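Local structure of thermospermine synthase (Medicago truncatula, 6BQ6) at residues 136-141 / 159-164; 140-145 / 151-156; 214-219 / 235-240. The protein probably catalyses aminopropyl transfer from decarboxylated S-adenosylmethionine to spermidine, yielding thermospermine and methylthioadenosine. All coordinates share one frame; numbering follows the deposited sequence.

All three contacts lie in the Rossmann-like domain, whose sheet has the strand order 3-2-1-4-5-7-6 familiar from class I methyltransferases. Contacts 1 and 2 are neighbours, their centres about 11 Å apart: both start from helix 135-144 and share Phe140 and Cys141, and Val138 of contact 1 also packs on Phe152 of contact 2. Contact 3 closes later in the chain, with its centre about 23 Å from that of contact 1 and about 28 Å from that of contact 2. Contact 1 reaches the sheet at its outer strand 157-161, contact 3 at strand 212-220, which supplies Gln217 to the thermospermine pocket; residues 163-164 of contact 1 belong to the adenosine site.

Contact 1: residues 136-141 / 159-164; sequences EVVEFC and VVINDA
Val138 on the helix and Val159 on the strand mark the closest approach of the two backbones, with 8.6 Å between their CA atoms. That is a helix-to-sheet spacing, filled by side chains, and no hydrogen bond crosses it. Residues 136-141 are all helical; Val159 and Val160 are in extended strand, and the chain leads on to helix 164-169.

A single helix residue makes the contact, using both of its methyl groups. Val138 CG1 lies anti to the backbone N (chi1 173°) and meets Val159 CG1 tip to tip at 4.0 Å. The other branch, beside the backbone N, carries Val138 CG2 to 4.3 Å from Ile161 CD1, the end of the isoleucine chain. Val138 therefore sits across Val159 and Ile161, whose side chains face the same way, while Val160 between them turns to the other side of the sheet. The interface is small, 91 Å² in all, and wholly apolar.

Beyond it, Asp163 takes the N-cap position of helix 164-169, its OD2 accepting from Ala166 N and its OD1 salt-bridged to Lys193. Asp163 and Ala164 belong to the adenosine site seen in another structure of this protein.

Strand 157-161 is the outermost strand of the sheet within the chain and pairs with the parallel strand 127-132, Val160 bonding through its backbone to Met130 and Asp132. Helix 135-144 belongs to the crossover between those two strands, and Val138 also touches Asp132, another adenosine-site residue, while Val137 and Phe140 of the same helix pack on Ile59 of strand 58-64.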
ATOM      1  N   GLU B 136     -23.516   9.514 -18.183  1.00 28.57           N
ATOM      2  CA  GLU B 136     -23.053   8.115 -18.005  1.00 29.91           C
ATOM      3  C   GLU B 136     -23.089   7.719 -16.558  1.00 27.77           C
ATOM      4  O   GLU B 136     -23.429   6.588 -16.246  1.00 28.23           O
ATOM      5  CB  GLU B 136     -21.683   7.911 -18.630  1.00 33.62           C
ATOM      6  CG  GLU B 136     -21.820   7.859 -20.156  1.00 38.78           C
ATOM      7  CD  GLU B 136     -20.561   7.414 -20.866  1.00 42.63           C
ATOM      8  OE1 GLU B 136     -19.842   6.577 -20.295  1.00 44.24           O
ATOM      9  OE2 GLU B 136     -20.307   7.919 -21.998  1.00 47.77           O
ATOM     10  N   VAL B 137     -22.853   8.665 -15.655  1.00 26.79           N
ATOM     11  CA  VAL B 137     -22.967   8.370 -14.211  1.00 25.47           C
ATOM     12  C   VAL B 137     -24.436   8.097 -13.868  1.00 24.18           C
ATOM     13  O   VAL B 137     -24.746   7.148 -13.174  1.00 23.02           O
ATOM     14  CB  VAL B 137     -22.412   9.502 -13.347  1.00 27.36           C
ATOM     15  CG1 VAL B 137     -22.793   9.307 -11.861  1.00 28.96           C
ATOM     16  CG2 VAL B 137     -20.900   9.605 -13.518  1.00 29.67           C
ATOM     17  N   VAL B 138     -25.350   8.928 -14.371  1.00 23.03           N
ATOM     18  CA  VAL B 138     -26.777   8.751 -14.089  1.00 24.48           C
ATOM     19  C   VAL B 138     -27.220   7.393 -14.568  1.00 24.83           C
ATOM     20  O   VAL B 138     -27.894   6.649 -13.853  1.00 24.37           O
ATOM     21  CB  VAL B 138     -27.642   9.834 -14.764  1.00 25.64           C
ATOM     22  CG1 VAL B 138     -29.120   9.530 -14.596  1.00 26.90           C
ATOM     23  CG2 VAL B 138     -27.295  11.162 -14.126  1.00 26.14           C
ATOM     24  N   GLU B 139     -26.865   7.089 -15.804  1.00 25.09           N
ATOM     25  CA  GLU B 139     -27.341   5.835 -16.400  1.00 26.85           C
ATOM     26  C   GLU B 139     -26.721   4.624 -15.703  1.00 26.01           C
ATOM     27  O   GLU B 139     -27.406   3.619 -15.487  1.00 24.62           O
ATOM     28  CB  GLU B 139     -27.076   5.852 -17.893  1.00 29.41           C
ATOM     29  CG  GLU B 139     -28.018   6.796 -18.651  1.00 32.57           C
ATOM     30  CD  GLU B 139     -29.498   6.366 -18.600  1.00 36.30           C
ATOM     31  OE1 GLU B 139     -29.808   5.154 -18.527  1.00 41.92           O
ATOM     32  OE2 GLU B 139     -30.364   7.243 -18.553  1.00 40.52           O
ATOM     33  N   PHE B 140     -25.449   4.752 -15.313  1.00 23.45           N
ATOM     34  CA  PHE B 140     -24.782   3.696 -14.560  1.00 24.60           C
ATOM     35  C   PHE B 140     -25.537   3.432 -13.262  1.00 24.03           C
ATOM     36  O   PHE B 140     -25.875   2.299 -12.946  1.00 24.19           O
ATOM     37  CB  PHE B 140     -23.356   4.088 -14.252  1.00 25.11           C
ATOM     38  CG  PHE B 140     -22.599   3.016 -13.541  1.00 25.88           C
ATOM     39  CD1 PHE B 140     -22.070   1.979 -14.246  1.00 27.66           C
ATOM     40  CD2 PHE B 140     -22.510   3.007 -12.188  1.00 25.60           C
ATOM     41  CE1 PHE B 140     -21.426   0.946 -13.598  1.00 29.35           C
ATOM     42  CE2 PHE B 140     -21.843   1.981 -11.515  1.00 27.09           C
ATOM     43  CZ  PHE B 140     -21.297   0.957 -12.224  1.00 28.57           C
ATOM     44  N   CYS B 141     -25.801   4.498 -12.511  1.00 22.47           N
ATOM     45  CA  CYS B 141     -26.445   4.345 -11.200  1.00 22.27           C
ATOM     46  C   CYS B 141     -27.893   3.895 -11.327  1.00 23.50           C
ATOM     47  O   CYS B 141     -28.366   3.131 -10.526  1.00 24.05           O
ATOM     48  CB  CYS B 141     -26.311   5.623 -10.397  1.00 22.33           C
ATOM     49  SG  CYS B 141     -24.596   5.949  -9.964  1.00 23.41           S
ATOM     50  N   VAL B 159     -34.857  14.111 -14.836  1.00 24.51           N
ATOM     51  CA  VAL B 159     -33.416  14.136 -14.988  1.00 23.94           C
ATOM     52  C   VAL B 159     -33.105  15.061 -16.170  1.00 24.62           C
ATOM     53  O   VAL B 159     -33.659  14.921 -17.257  1.00 22.81           O
ATOM     54  CB  VAL B 159     -32.872  12.708 -15.213  1.00 25.39           C
ATOM     55  CG1 VAL B 159     -31.371  12.755 -15.486  1.00 25.17           C
ATOM     56  CG2 VAL B 159     -33.198  11.813 -14.043  1.00 26.44           C
ATOM     57  N   VAL B 160     -32.240  16.039 -15.932  1.00 24.37           N
ATOM     58  CA  VAL B 160     -31.758  16.950 -16.953  1.00 25.48           C
ATOM     59  C   VAL B 160     -30.261  16.793 -17.010  1.00 26.34           C
ATOM     60  O   VAL B 160     -29.599  16.777 -15.971  1.00 25.57           O
ATOM     61  CB  VAL B 160     -32.111  18.407 -16.644  1.00 27.81           C
ATOM     62  CG1 VAL B 160     -31.438  19.351 -17.635  1.00 28.64           C
ATOM     63  CG2 VAL B 160     -33.616  18.625 -16.680  1.00 29.24           C
ATOM     64  N   ILE B 161     -29.726  16.635 -18.209  1.00 26.33           N
ATOM     65  CA  ILE B 161     -28.286  16.552 -18.404  1.00 26.29           C
ATOM     66  C   ILE B 161     -27.791  17.912 -18.857  1.00 26.91           C
ATOM     67  O   ILE B 161     -27.987  18.312 -19.999  1.00 27.64           O
ATOM     68  CB  ILE B 161     -27.892  15.456 -19.420  1.00 26.92           C
ATOM     69  CG1 ILE B 161     -28.512  14.086 -19.008  1.00 26.46           C
ATOM     70  CG2 ILE B 161     -26.361  15.390 -19.487  1.00 28.21           C
ATOM     71  CD1 ILE B 161     -28.122  13.579 -17.628  1.00 25.65           C
ATOM     72  N   ASN B 162     -27.167  18.643 -17.933  1.00 26.28           N
ATOM     73  CA  ASN B 162     -26.707  20.002 -18.195  1.00 26.83           C
ATOM     74  C   ASN B 162     -25.829  20.452 -17.076  1.00 27.49           C
ATOM     75  O   ASN B 162     -25.783  19.843 -15.981  1.00 26.44           O
ATOM     76  CB  ASN B 162     -27.919  20.962 -18.414  1.00 27.14           C
ATOM     77  CG  ASN B 162     -27.597  22.205 -19.261  1.00 29.18           C
ATOM     78  OD1 ASN B 162     -26.505  22.332 -19.830  1.00 30.72           O
ATOM     79  ND2 ASN B 162     -28.556  23.139 -19.333  1.00 28.02           N
ATOM     80  N   ASP B 163     -25.086  21.503 -17.379  1.00 28.85           N
ATOM     81  CA  ASP B 163     -24.428  22.332 -16.383  1.00 30.82           C
ATOM     82  C   ASP B 163     -25.522  23.016 -15.571  1.00 28.47           C
ATOM     83  O   ASP B 163     -26.408  23.608 -16.156  1.00 26.47           O
ATOM     84  CB  ASP B 163     -23.633  23.404 -17.106  1.00 35.46           C
ATOM     85  CG  ASP B 163     -22.965  24.343 -16.159  1.00 39.08           C
ATOM     86  OD1 ASP B 163     -21.925  23.966 -15.603  1.00 47.73           O
ATOM     87  OD2 ASP B 163     -23.468  25.459 -15.958  1.00 41.44           O
ATOM     88  N   ALA B 164     -25.462  22.935 -14.246  1.00 27.48           N
ATOM     89  CA  ALA B 164     -26.514  23.497 -13.392  1.00 26.22           C
ATOM     90  C   ALA B 164     -26.636  25.026 -13.523  1.00 25.57           C
ATOM     91  O   ALA B 164     -27.742  25.550 -13.430  1.00 24.42           O
ATOM     92  CB  ALA B 164     -26.302  23.093 -11.930  1.00 28.03           C
TER

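Contact 2: residues 140-145 / 151-156; sequences FCKSYL and AFHDSR
Cys141 meets Phe152 through its backbone, the carbonyl carbon C lying 4.0 Å from Phe152 CE2, while the thiol side chain stands further off. Next along the helix comes Lys142, which carries most of the contact and crosses the phenylalanine obliquely, its CA, CB and CG over the ring and its amine beyond it. Lys142 CA sits over one face, 4.0 Å from the Phe152 ring centroid and 30° off the normal, a CH-pi contact. Lys142 CB stands above the centre of that face. With chi1 at -176°, CG points away from the backbone N and the rest of the chain runs out extended, taking Lys142 CG to 3.9 Å from Phe152 CG and then past the ring toward the backbone of the second helix. There Lys142 CE comes to 4.1 Å from His153 CE1, the two side chains crossing at about a right angle.

The amine ends in a water bridge: Lys142 NZ donates to a water at 2.8 Å, and that water donates to Phe152 O at 2.9 Å. The lysine tip is thus held by the same residue its aliphatic part covers. His153 gives ND1 to Lys149 O, and the nearby ammonium would probably disfavour a second proton on its imidazole.

Past the second helix, Asp154 and Arg156 form an Asx turn and a side-on salt bridge just before strand 157-161. The contact is helix-to-helix packing of 135-144 on 149-153, both within the crossover joining parallel strands 127-132 and 157-161 of the Rossmann-like sheet. Ala151 rests on helix 114-120, and Cys141 on Leu71 of strand 70-73.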
ATOM      1  N   PHE B 140     -25.449   4.752 -15.313  1.00 23.45           N
ATOM      2  CA  PHE B 140     -24.782   3.696 -14.560  1.00 24.60           C
ATOM      3  C   PHE B 140     -25.537   3.432 -13.262  1.00 24.03           C
ATOM      4  O   PHE B 140     -25.875   2.299 -12.946  1.00 24.19           O
ATOM      5  CB  PHE B 140     -23.356   4.088 -14.252  1.00 25.11           C
ATOM      6  CG  PHE B 140     -22.599   3.016 -13.541  1.00 25.88           C
ATOM      7  CD1 PHE B 140     -22.070   1.979 -14.246  1.00 27.66           C
ATOM      8  CD2 PHE B 140     -22.510   3.007 -12.188  1.00 25.60           C
ATOM      9  CE1 PHE B 140     -21.426   0.946 -13.598  1.00 29.35           C
ATOM     10  CE2 PHE B 140     -21.843   1.981 -11.515  1.00 27.09           C
ATOM     11  CZ  PHE B 140     -21.297   0.957 -12.224  1.00 28.57           C
ATOM     12  N   CYS B 141     -25.801   4.498 -12.511  1.00 22.47           N
ATOM     13  CA  CYS B 141     -26.445   4.345 -11.200  1.00 22.27           C
ATOM     14  C   CYS B 141     -27.893   3.895 -11.327  1.00 23.50           C
ATOM     15  O   CYS B 141     -28.366   3.131 -10.526  1.00 24.05           O
ATOM     16  CB  CYS B 141     -26.311   5.623 -10.397  1.00 22.33           C
ATOM     17  SG  CYS B 141     -24.596   5.949  -9.964  1.00 23.41           S
ATOM     18  N   LYS B 142     -28.599   4.380 -12.344  1.00 24.79           N
ATOM     19  CA  LYS B 142     -29.959   3.941 -12.558  1.00 26.91           C
ATOM     20  C   LYS B 142     -30.038   2.427 -12.733  1.00 26.95           C
ATOM     21  O   LYS B 142     -31.014   1.766 -12.309  1.00 27.08           O
ATOM     22  CB  LYS B 142     -30.524   4.631 -13.784  1.00 30.05           C
ATOM     23  CG  LYS B 142     -31.962   4.312 -14.028  1.00 34.68           C
ATOM     24  CD  LYS B 142     -32.595   5.340 -14.969  1.00 38.18           C
ATOM     25  CE  LYS B 142     -34.065   4.990 -15.194  1.00 43.68           C
ATOM     26  NZ  LYS B 142     -34.925   6.194 -15.448  1.00 47.75           N
ATOM     27  N   SER B 143     -29.012   1.877 -13.345  1.00 25.41           N
ATOM     28  CA  SER B 143     -28.936   0.425 -13.556  1.00 27.14           C
ATOM     29  C   SER B 143     -28.356  -0.378 -12.397  1.00 27.70           C
ATOM     30  O   SER B 143     -28.824  -1.509 -12.107  1.00 28.86           O
ATOM     31  CB  SER B 143     -28.146   0.122 -14.835  1.00 29.16           C
ATOM     32  OG  SER B 143     -29.063   0.073 -15.916  1.00 31.45           O
ATOM     33  N   TYR B 144     -27.340   0.168 -11.740  1.00 27.32           N
ATOM     34  CA  TYR B 144     -26.582  -0.589 -10.741  1.00 28.20           C
ATOM     35  C   TYR B 144     -26.835  -0.289  -9.300  1.00 28.49           C
ATOM     36  O   TYR B 144     -26.496  -1.121  -8.464  1.00 29.83           O
ATOM     37  CB  TYR B 144     -25.107  -0.440 -11.020  1.00 28.11           C
ATOM     38  CG  TYR B 144     -24.726  -1.135 -12.315  1.00 29.86           C
ATOM     39  CD1 TYR B 144     -24.774  -2.514 -12.413  1.00 32.91           C
ATOM     40  CD2 TYR B 144     -24.330  -0.413 -13.436  1.00 30.62           C
ATOM     41  CE1 TYR B 144     -24.399  -3.156 -13.606  1.00 34.35           C
ATOM     42  CE2 TYR B 144     -23.980  -1.047 -14.614  1.00 31.82           C
ATOM     43  CZ  TYR B 144     -24.026  -2.411 -14.689  1.00 32.94           C
ATOM     44  OH  TYR B 144     -23.634  -3.046 -15.843  1.00 35.27           O
ATOM     45  N   LEU B 145     -27.426   0.859  -8.975  1.00 26.15           N
ATOM     46  CA  LEU B 145     -27.735   1.142  -7.590  1.00 27.00           C
ATOM     47  C   LEU B 145     -29.190   0.816  -7.334  1.00 27.37           C
ATOM     48  O   LEU B 145     -30.064   1.675  -7.390  1.00 27.57           O
ATOM     49  CB  LEU B 145     -27.359   2.571  -7.184  1.00 27.30           C
ATOM     50  CG  LEU B 145     -25.911   3.005  -7.388  1.00 28.29           C
ATOM     51  CD1 LEU B 145     -25.637   4.369  -6.745  1.00 27.41           C
ATOM     52  CD2 LEU B 145     -24.920   1.985  -6.873  1.00 29.68           C
ATOM     53  N   ALA B 151     -36.848   5.479  -6.741  1.00 25.56           N
ATOM     54  CA  ALA B 151     -36.590   6.910  -6.927  1.00 24.72           C
ATOM     55  C   ALA B 151     -36.513   7.278  -8.415  1.00 25.03           C
ATOM     56  O   ALA B 151     -37.233   8.191  -8.902  1.00 25.58           O
ATOM     57  CB  ALA B 151     -35.318   7.307  -6.216  1.00 24.40           C
ATOM     58  N   PHE B 152     -35.690   6.531  -9.152  1.00 24.14           N
ATOM     59  CA  PHE B 152     -35.471   6.817 -10.575  1.00 25.76           C
ATOM     60  C   PHE B 152     -36.721   6.653 -11.402  1.00 27.41           C
ATOM     61  O   PHE B 152     -36.849   7.281 -12.449  1.00 29.68           O
ATOM     62  CB  PHE B 152     -34.363   5.969 -11.168  1.00 24.84           C
ATOM     63  CG  PHE B 152     -33.012   6.535 -10.978  1.00 24.68           C
ATOM     64  CD1 PHE B 152     -32.680   7.751 -11.571  1.00 25.44           C
ATOM     65  CD2 PHE B 152     -32.066   5.863 -10.246  1.00 25.42           C
ATOM     66  CE1 PHE B 152     -31.417   8.270 -11.422  1.00 25.35           C
ATOM     67  CE2 PHE B 152     -30.808   6.394 -10.093  1.00 24.91           C
ATOM     68  CZ  PHE B 152     -30.497   7.598 -10.655  1.00 25.39           C
ATOM     69  N   HIS B 153     -37.623   5.790 -10.950  1.00 28.50           N
ATOM     70  CA  HIS B 153     -38.930   5.571 -11.631  1.00 30.92           C
ATOM     71  C   HIS B 153     -40.136   6.390 -11.130  1.00 30.40           C
ATOM     72  O   HIS B 153     -41.269   6.280 -11.647  1.00 29.49           O
ATOM     73  CB  HIS B 153     -39.215   4.075 -11.609  1.00 33.08           C
ATOM     74  CG  HIS B 153     -38.297   3.328 -12.516  1.00 37.40           C
ATOM     75  ND1 HIS B 153     -37.058   2.876 -12.114  1.00 38.67           N
ATOM     76  CD2 HIS B 153     -38.399   3.031 -13.836  1.00 40.90           C
ATOM     77  CE1 HIS B 153     -36.439   2.324 -13.142  1.00 41.12           C
ATOM     78  NE2 HIS B 153     -37.240   2.382 -14.195  1.00 43.33           N
ATOM     79  N   ASP B 154     -39.877   7.253 -10.159  1.00 28.18           N
ATOM     80  CA  ASP B 154     -40.885   8.119  -9.596  1.00 27.95           C
ATOM     81  C   ASP B 154     -41.274   9.185 -10.628  1.00 27.56           C
ATOM     82  O   ASP B 154     -40.422   9.911 -11.130  1.00 26.31           O
ATOM     83  CB  ASP B 154     -40.349   8.742  -8.310  1.00 27.59           C
ATOM     84  CG  ASP B 154     -41.436   9.358  -7.429  1.00 27.94           C
ATOM     85  OD1 ASP B 154     -42.174  10.237  -7.879  1.00 27.50           O
ATOM     86  OD2 ASP B 154     -41.500   9.049  -6.221  1.00 27.17           O
ATOM     87  N   SER B 155     -42.574   9.333 -10.877  1.00 27.64           N
ATOM     88  CA  SER B 155     -43.053  10.293 -11.855  1.00 28.21           C
ATOM     89  C   SER B 155     -42.752  11.730 -11.478  1.00 26.58           C
ATOM     90  O   SER B 155     -42.830  12.607 -12.358  1.00 27.17           O
ATOM     91  CB  SER B 155     -44.590  10.147 -12.063  1.00 29.40           C
ATOM     92  OG  SER B 155     -45.237  10.378 -10.840  1.00 31.37           O
ATOM     93  N   ARG B 156     -42.414  11.976 -10.201  1.00 24.62           N
ATOM     94  CA  ARG B 156     -42.083  13.316  -9.764  1.00 24.81           C
ATOM     95  C   ARG B 156     -40.672  13.723 -10.140  1.00 23.56           C
ATOM     96  O   ARG B 156     -40.355  14.901 -10.031  1.00 23.29           O
ATOM     97  CB  ARG B 156     -42.285  13.420  -8.270  1.00 24.40           C
ATOM     98  CG  ARG B 156     -43.743  13.318  -7.822  1.00 25.55           C
ATOM     99  CD  ARG B 156     -43.822  13.398  -6.314  1.00 25.21           C
ATOM    100  NE  ARG B 156     -43.253  12.193  -5.712  1.00 24.50           N
ATOM    101  CZ  ARG B 156     -42.902  12.049  -4.445  1.00 24.38           C
ATOM    102  NH1 ARG B 156     -43.072  13.004  -3.560  1.00 24.18           N
ATOM    103  NH2 ARG B 156     -42.391  10.909  -4.050  1.00 25.56           N
TER
HETATM  104  O   HOH W   1     -35.115   8.706 -14.295  1.00 47.26           O

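Contact 3: residues 214-219 / 235-240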
ATOM      1  N   PHE B 214     -31.324  26.975   0.463  1.00 18.61           N
ATOM      2  CA  PHE B 214     -30.241  26.346  -0.268  1.00 18.12           C
ATOM      3  C   PHE B 214     -29.516  25.421   0.753  1.00 17.61           C
ATOM      4  O   PHE B 214     -29.282  25.824   1.911  1.00 18.97           O
ATOM      5  CB  PHE B 214     -29.286  27.393  -0.822  1.00 18.88           C
ATOM      6  CG  PHE B 214     -28.087  26.814  -1.534  1.00 18.90           C
ATOM      7  CD1 PHE B 214     -28.234  25.985  -2.663  1.00 19.13           C
ATOM      8  CD2 PHE B 214     -26.763  27.068  -1.049  1.00 19.96           C
ATOM      9  CE1 PHE B 214     -27.131  25.443  -3.318  1.00 19.09           C
ATOM     10  CE2 PHE B 214     -25.679  26.499  -1.705  1.00 19.70           C
ATOM     11  CZ  PHE B 214     -25.840  25.707  -2.844  1.00 19.35           C
ATOM     12  N   VAL B 215     -29.099  24.260   0.283  1.00 17.07           N
ATOM     13  CA  VAL B 215     -28.158  23.427   1.056  1.00 17.03           C
ATOM     14  C   VAL B 215     -27.102  22.910   0.077  1.00 17.35           C
ATOM     15  O   VAL B 215     -27.419  22.520  -1.059  1.00 16.85           O
ATOM     16  CB  VAL B 215     -28.840  22.271   1.822  1.00 16.66           C
ATOM     17  CG1 VAL B 215     -29.636  21.369   0.894  1.00 17.23           C
ATOM     18  CG2 VAL B 215     -27.829  21.464   2.640  1.00 17.61           C
ATOM     19  N   THR B 216     -25.853  22.894   0.520  1.00 17.54           N
ATOM     20  CA  THR B 216     -24.803  22.268  -0.243  1.00 17.28           C
ATOM     21  C   THR B 216     -24.020  21.326   0.662  1.00 17.80           C
ATOM     22  O   THR B 216     -23.713  21.673   1.810  1.00 18.20           O
ATOM     23  CB  THR B 216     -23.866  23.298  -0.953  1.00 18.31           C
ATOM     24  OG1 THR B 216     -22.905  22.583  -1.739  1.00 17.79           O
ATOM     25  CG2 THR B 216     -23.166  24.206   0.033  1.00 19.53           C
ATOM     26  N   GLN B 217     -23.535  20.231   0.085  1.00 17.45           N
ATOM     27  CA  GLN B 217     -22.427  19.529   0.671  1.00 17.92           C
ATOM     28  C   GLN B 217     -21.219  20.488   0.707  1.00 18.75           C
ATOM     29  O   GLN B 217     -21.049  21.352  -0.153  1.00 17.80           O
ATOM     30  CB  GLN B 217     -22.149  18.237  -0.038  1.00 18.72           C
ATOM     31  CG  GLN B 217     -21.318  18.323  -1.319  1.00 19.30           C
ATOM     32  CD  GLN B 217     -19.830  18.316  -1.033  1.00 22.22           C
ATOM     33  OE1 GLN B 217     -19.389  17.849   0.010  1.00 20.25           O
ATOM     34  NE2 GLN B 217     -19.063  18.935  -1.900  1.00 24.37           N
ATOM     35  N   ALA B 218     -20.403  20.353   1.738  1.00 18.51           N
ATOM     36  CA  ALA B 218     -19.348  21.350   1.978  1.00 19.31           C
ATOM     37  C   ALA B 218     -18.005  20.739   2.395  1.00 20.20           C
ATOM     38  O   ALA B 218     -17.204  21.401   3.047  1.00 21.10           O
ATOM     39  CB  ALA B 218     -19.860  22.364   2.951  1.00 19.96           C
ATOM     40  N   GLY B 219     -17.745  19.527   1.942  1.00 19.65           N
ATOM     41  CA  GLY B 219     -16.488  18.892   2.057  1.00 20.03           C
ATOM     42  C   GLY B 219     -16.157  18.364   3.407  1.00 19.87           C
ATOM     43  O   GLY B 219     -17.009  18.303   4.299  1.00 19.51           O
ATOM     44  N   ASN B 235     -18.212  30.754   4.624  1.00 23.71           N
ATOM     45  CA  ASN B 235     -18.004  32.191   4.509  1.00 24.67           C
ATOM     46  C   ASN B 235     -18.555  32.787   3.227  1.00 24.41           C
ATOM     47  O   ASN B 235     -19.067  33.913   3.239  1.00 24.64           O
ATOM     48  CB  ASN B 235     -16.530  32.560   4.670  1.00 26.38           C
ATOM     49  CG  ASN B 235     -16.338  34.068   4.881  1.00 28.83           C
ATOM     50  OD1 ASN B 235     -16.994  34.659   5.747  1.00 29.69           O
ATOM     51  ND2 ASN B 235     -15.480  34.705   4.054  1.00 30.87           N
ATOM     52  N   THR B 236     -18.436  32.054   2.130  1.00 23.77           N
ATOM     53  CA  THR B 236     -18.971  32.522   0.855  1.00 23.19           C
ATOM     54  C   THR B 236     -20.474  32.681   0.989  1.00 23.90           C
ATOM     55  O   THR B 236     -21.051  33.731   0.647  1.00 24.57           O
ATOM     56  CB  THR B 236     -18.556  31.608  -0.297  1.00 22.84           C
ATOM     57  OG1 THR B 236     -17.118  31.516  -0.347  1.00 24.35           O
ATOM     58  CG2 THR B 236     -19.066  32.134  -1.618  1.00 23.71           C
ATOM     59  N   LEU B 237     -21.147  31.665   1.553  1.00 22.72           N
ATOM     60  CA  LEU B 237     -22.587  31.780   1.764  1.00 22.37           C
ATOM     61  C   LEU B 237     -22.984  32.905   2.728  1.00 24.63           C
ATOM     62  O   LEU B 237     -24.030  33.512   2.545  1.00 23.51           O
ATOM     63  CB  LEU B 237     -23.178  30.442   2.207  1.00 22.06           C
ATOM     64  CG  LEU B 237     -23.249  29.388   1.109  1.00 21.59           C
ATOM     65  CD1 LEU B 237     -23.444  27.993   1.688  1.00 21.73           C
ATOM     66  CD2 LEU B 237     -24.328  29.708   0.118  1.00 22.50           C
ATOM     67  N   ARG B 238     -22.154  33.188   3.737  1.00 25.61           N
ATOM     68  CA  ARG B 238     -22.434  34.244   4.712  1.00 28.87           C
ATOM     69  C   ARG B 238     -22.440  35.616   4.015  1.00 29.62           C
ATOM     70  O   ARG B 238     -23.095  36.581   4.462  1.00 29.93           O
ATOM     71  CB  ARG B 238     -21.358  34.173   5.831  1.00 31.54           C
ATOM     72  CG  ARG B 238     -21.557  35.130   6.965  1.00 36.55           C
ATOM     73  CD  ARG B 238     -20.715  34.739   8.186  1.00 38.04           C
ATOM     74  NE  ARG B 238     -19.271  34.604   7.920  1.00 39.09           N
ATOM     75  CZ  ARG B 238     -18.321  34.656   8.869  1.00 40.25           C
ATOM     76  NH1 ARG B 238     -17.034  34.494   8.576  1.00 39.62           N
ATOM     77  NH2 ARG B 238     -18.671  34.876  10.127  1.00 40.30           N
ATOM     78  N   GLN B 239     -21.777  35.702   2.879  1.00 28.87           N
ATOM     79  CA  GLN B 239     -21.796  36.980   2.104  1.00 29.17           C
ATOM     80  C   GLN B 239     -23.081  37.213   1.320  1.00 28.91           C
ATOM     81  O   GLN B 239     -23.276  38.293   0.745  1.00 28.54           O
ATOM     82  CB  GLN B 239     -20.653  37.018   1.070  1.00 29.47           C
ATOM     83  CG  GLN B 239     -19.259  36.729   1.582  1.00 30.18           C
ATOM     84  CD  GLN B 239     -18.941  37.457   2.855  1.00 32.75           C
ATOM     85  OE1 GLN B 239     -19.106  38.689   2.932  1.00 35.68           O
ATOM     86  NE2 GLN B 239     -18.481  36.733   3.868  1.00 33.02           N
ATOM     87  N   VAL B 240     -23.906  36.184   1.163  1.00 26.77           N
ATOM     88  CA  VAL B 240     -25.050  36.229   0.284  1.00 27.30           C
ATOM     89  C   VAL B 240     -26.381  36.090   1.013  1.00 26.92           C
ATOM     90  O   VAL B 240     -27.349  36.715   0.631  1.00 28.79           O
ATOM     91  CB  VAL B 240     -24.943  35.120  -0.786  1.00 27.39           C
ATOM     92  CG1 VAL B 240     -26.127  35.105  -1.748  1.00 28.59           C
ATOM     93  CG2 VAL B 240     -23.619  35.245  -1.551  1.00 28.80           C
TER
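Leu237 forks toward the strand and places one methyl on each of two residues: CD2 approaches Phe214 CD2 at 3.8 Å, and CD1 lies 4.1 Å from Thr216 CG2. Its CG is set beside the backbone N (chi1 -72°), and the leucine crosses the phenylalanine side chain at about a right angle. Phe214 CG is anti to its own backbone N, sending the ring out from the sheet. Thr216 has its hydroxyl anti to N, which leaves CG2 in the crowded position between N and C but turned to the leucine.

The strand 212-220 and helix 230-238 are successive elements of the Rossmann-like domain, and Leu237 also touches Val261 on the adjacent antiparallel strand 256-264. The contact is buried, with Tyr200 of helix 197-204 meeting both Phe214 and Leu237.

The hydroxyl Thr216 OG1 donates to Gln217 O at 2.7 Å. Gln217 turns the other way, into the thermospermine pocket: Gly219 N reaches Gln217 OE1 at 3.0 Å from above the carbonyl plane, and Trp258 NE1 bonds to the same oxygen. On the helix, Arg238 NE and NH1 both grip Asn235 OD1 side-on, and Gln239 NE2 donates to Asn235 O at 2.9 Å.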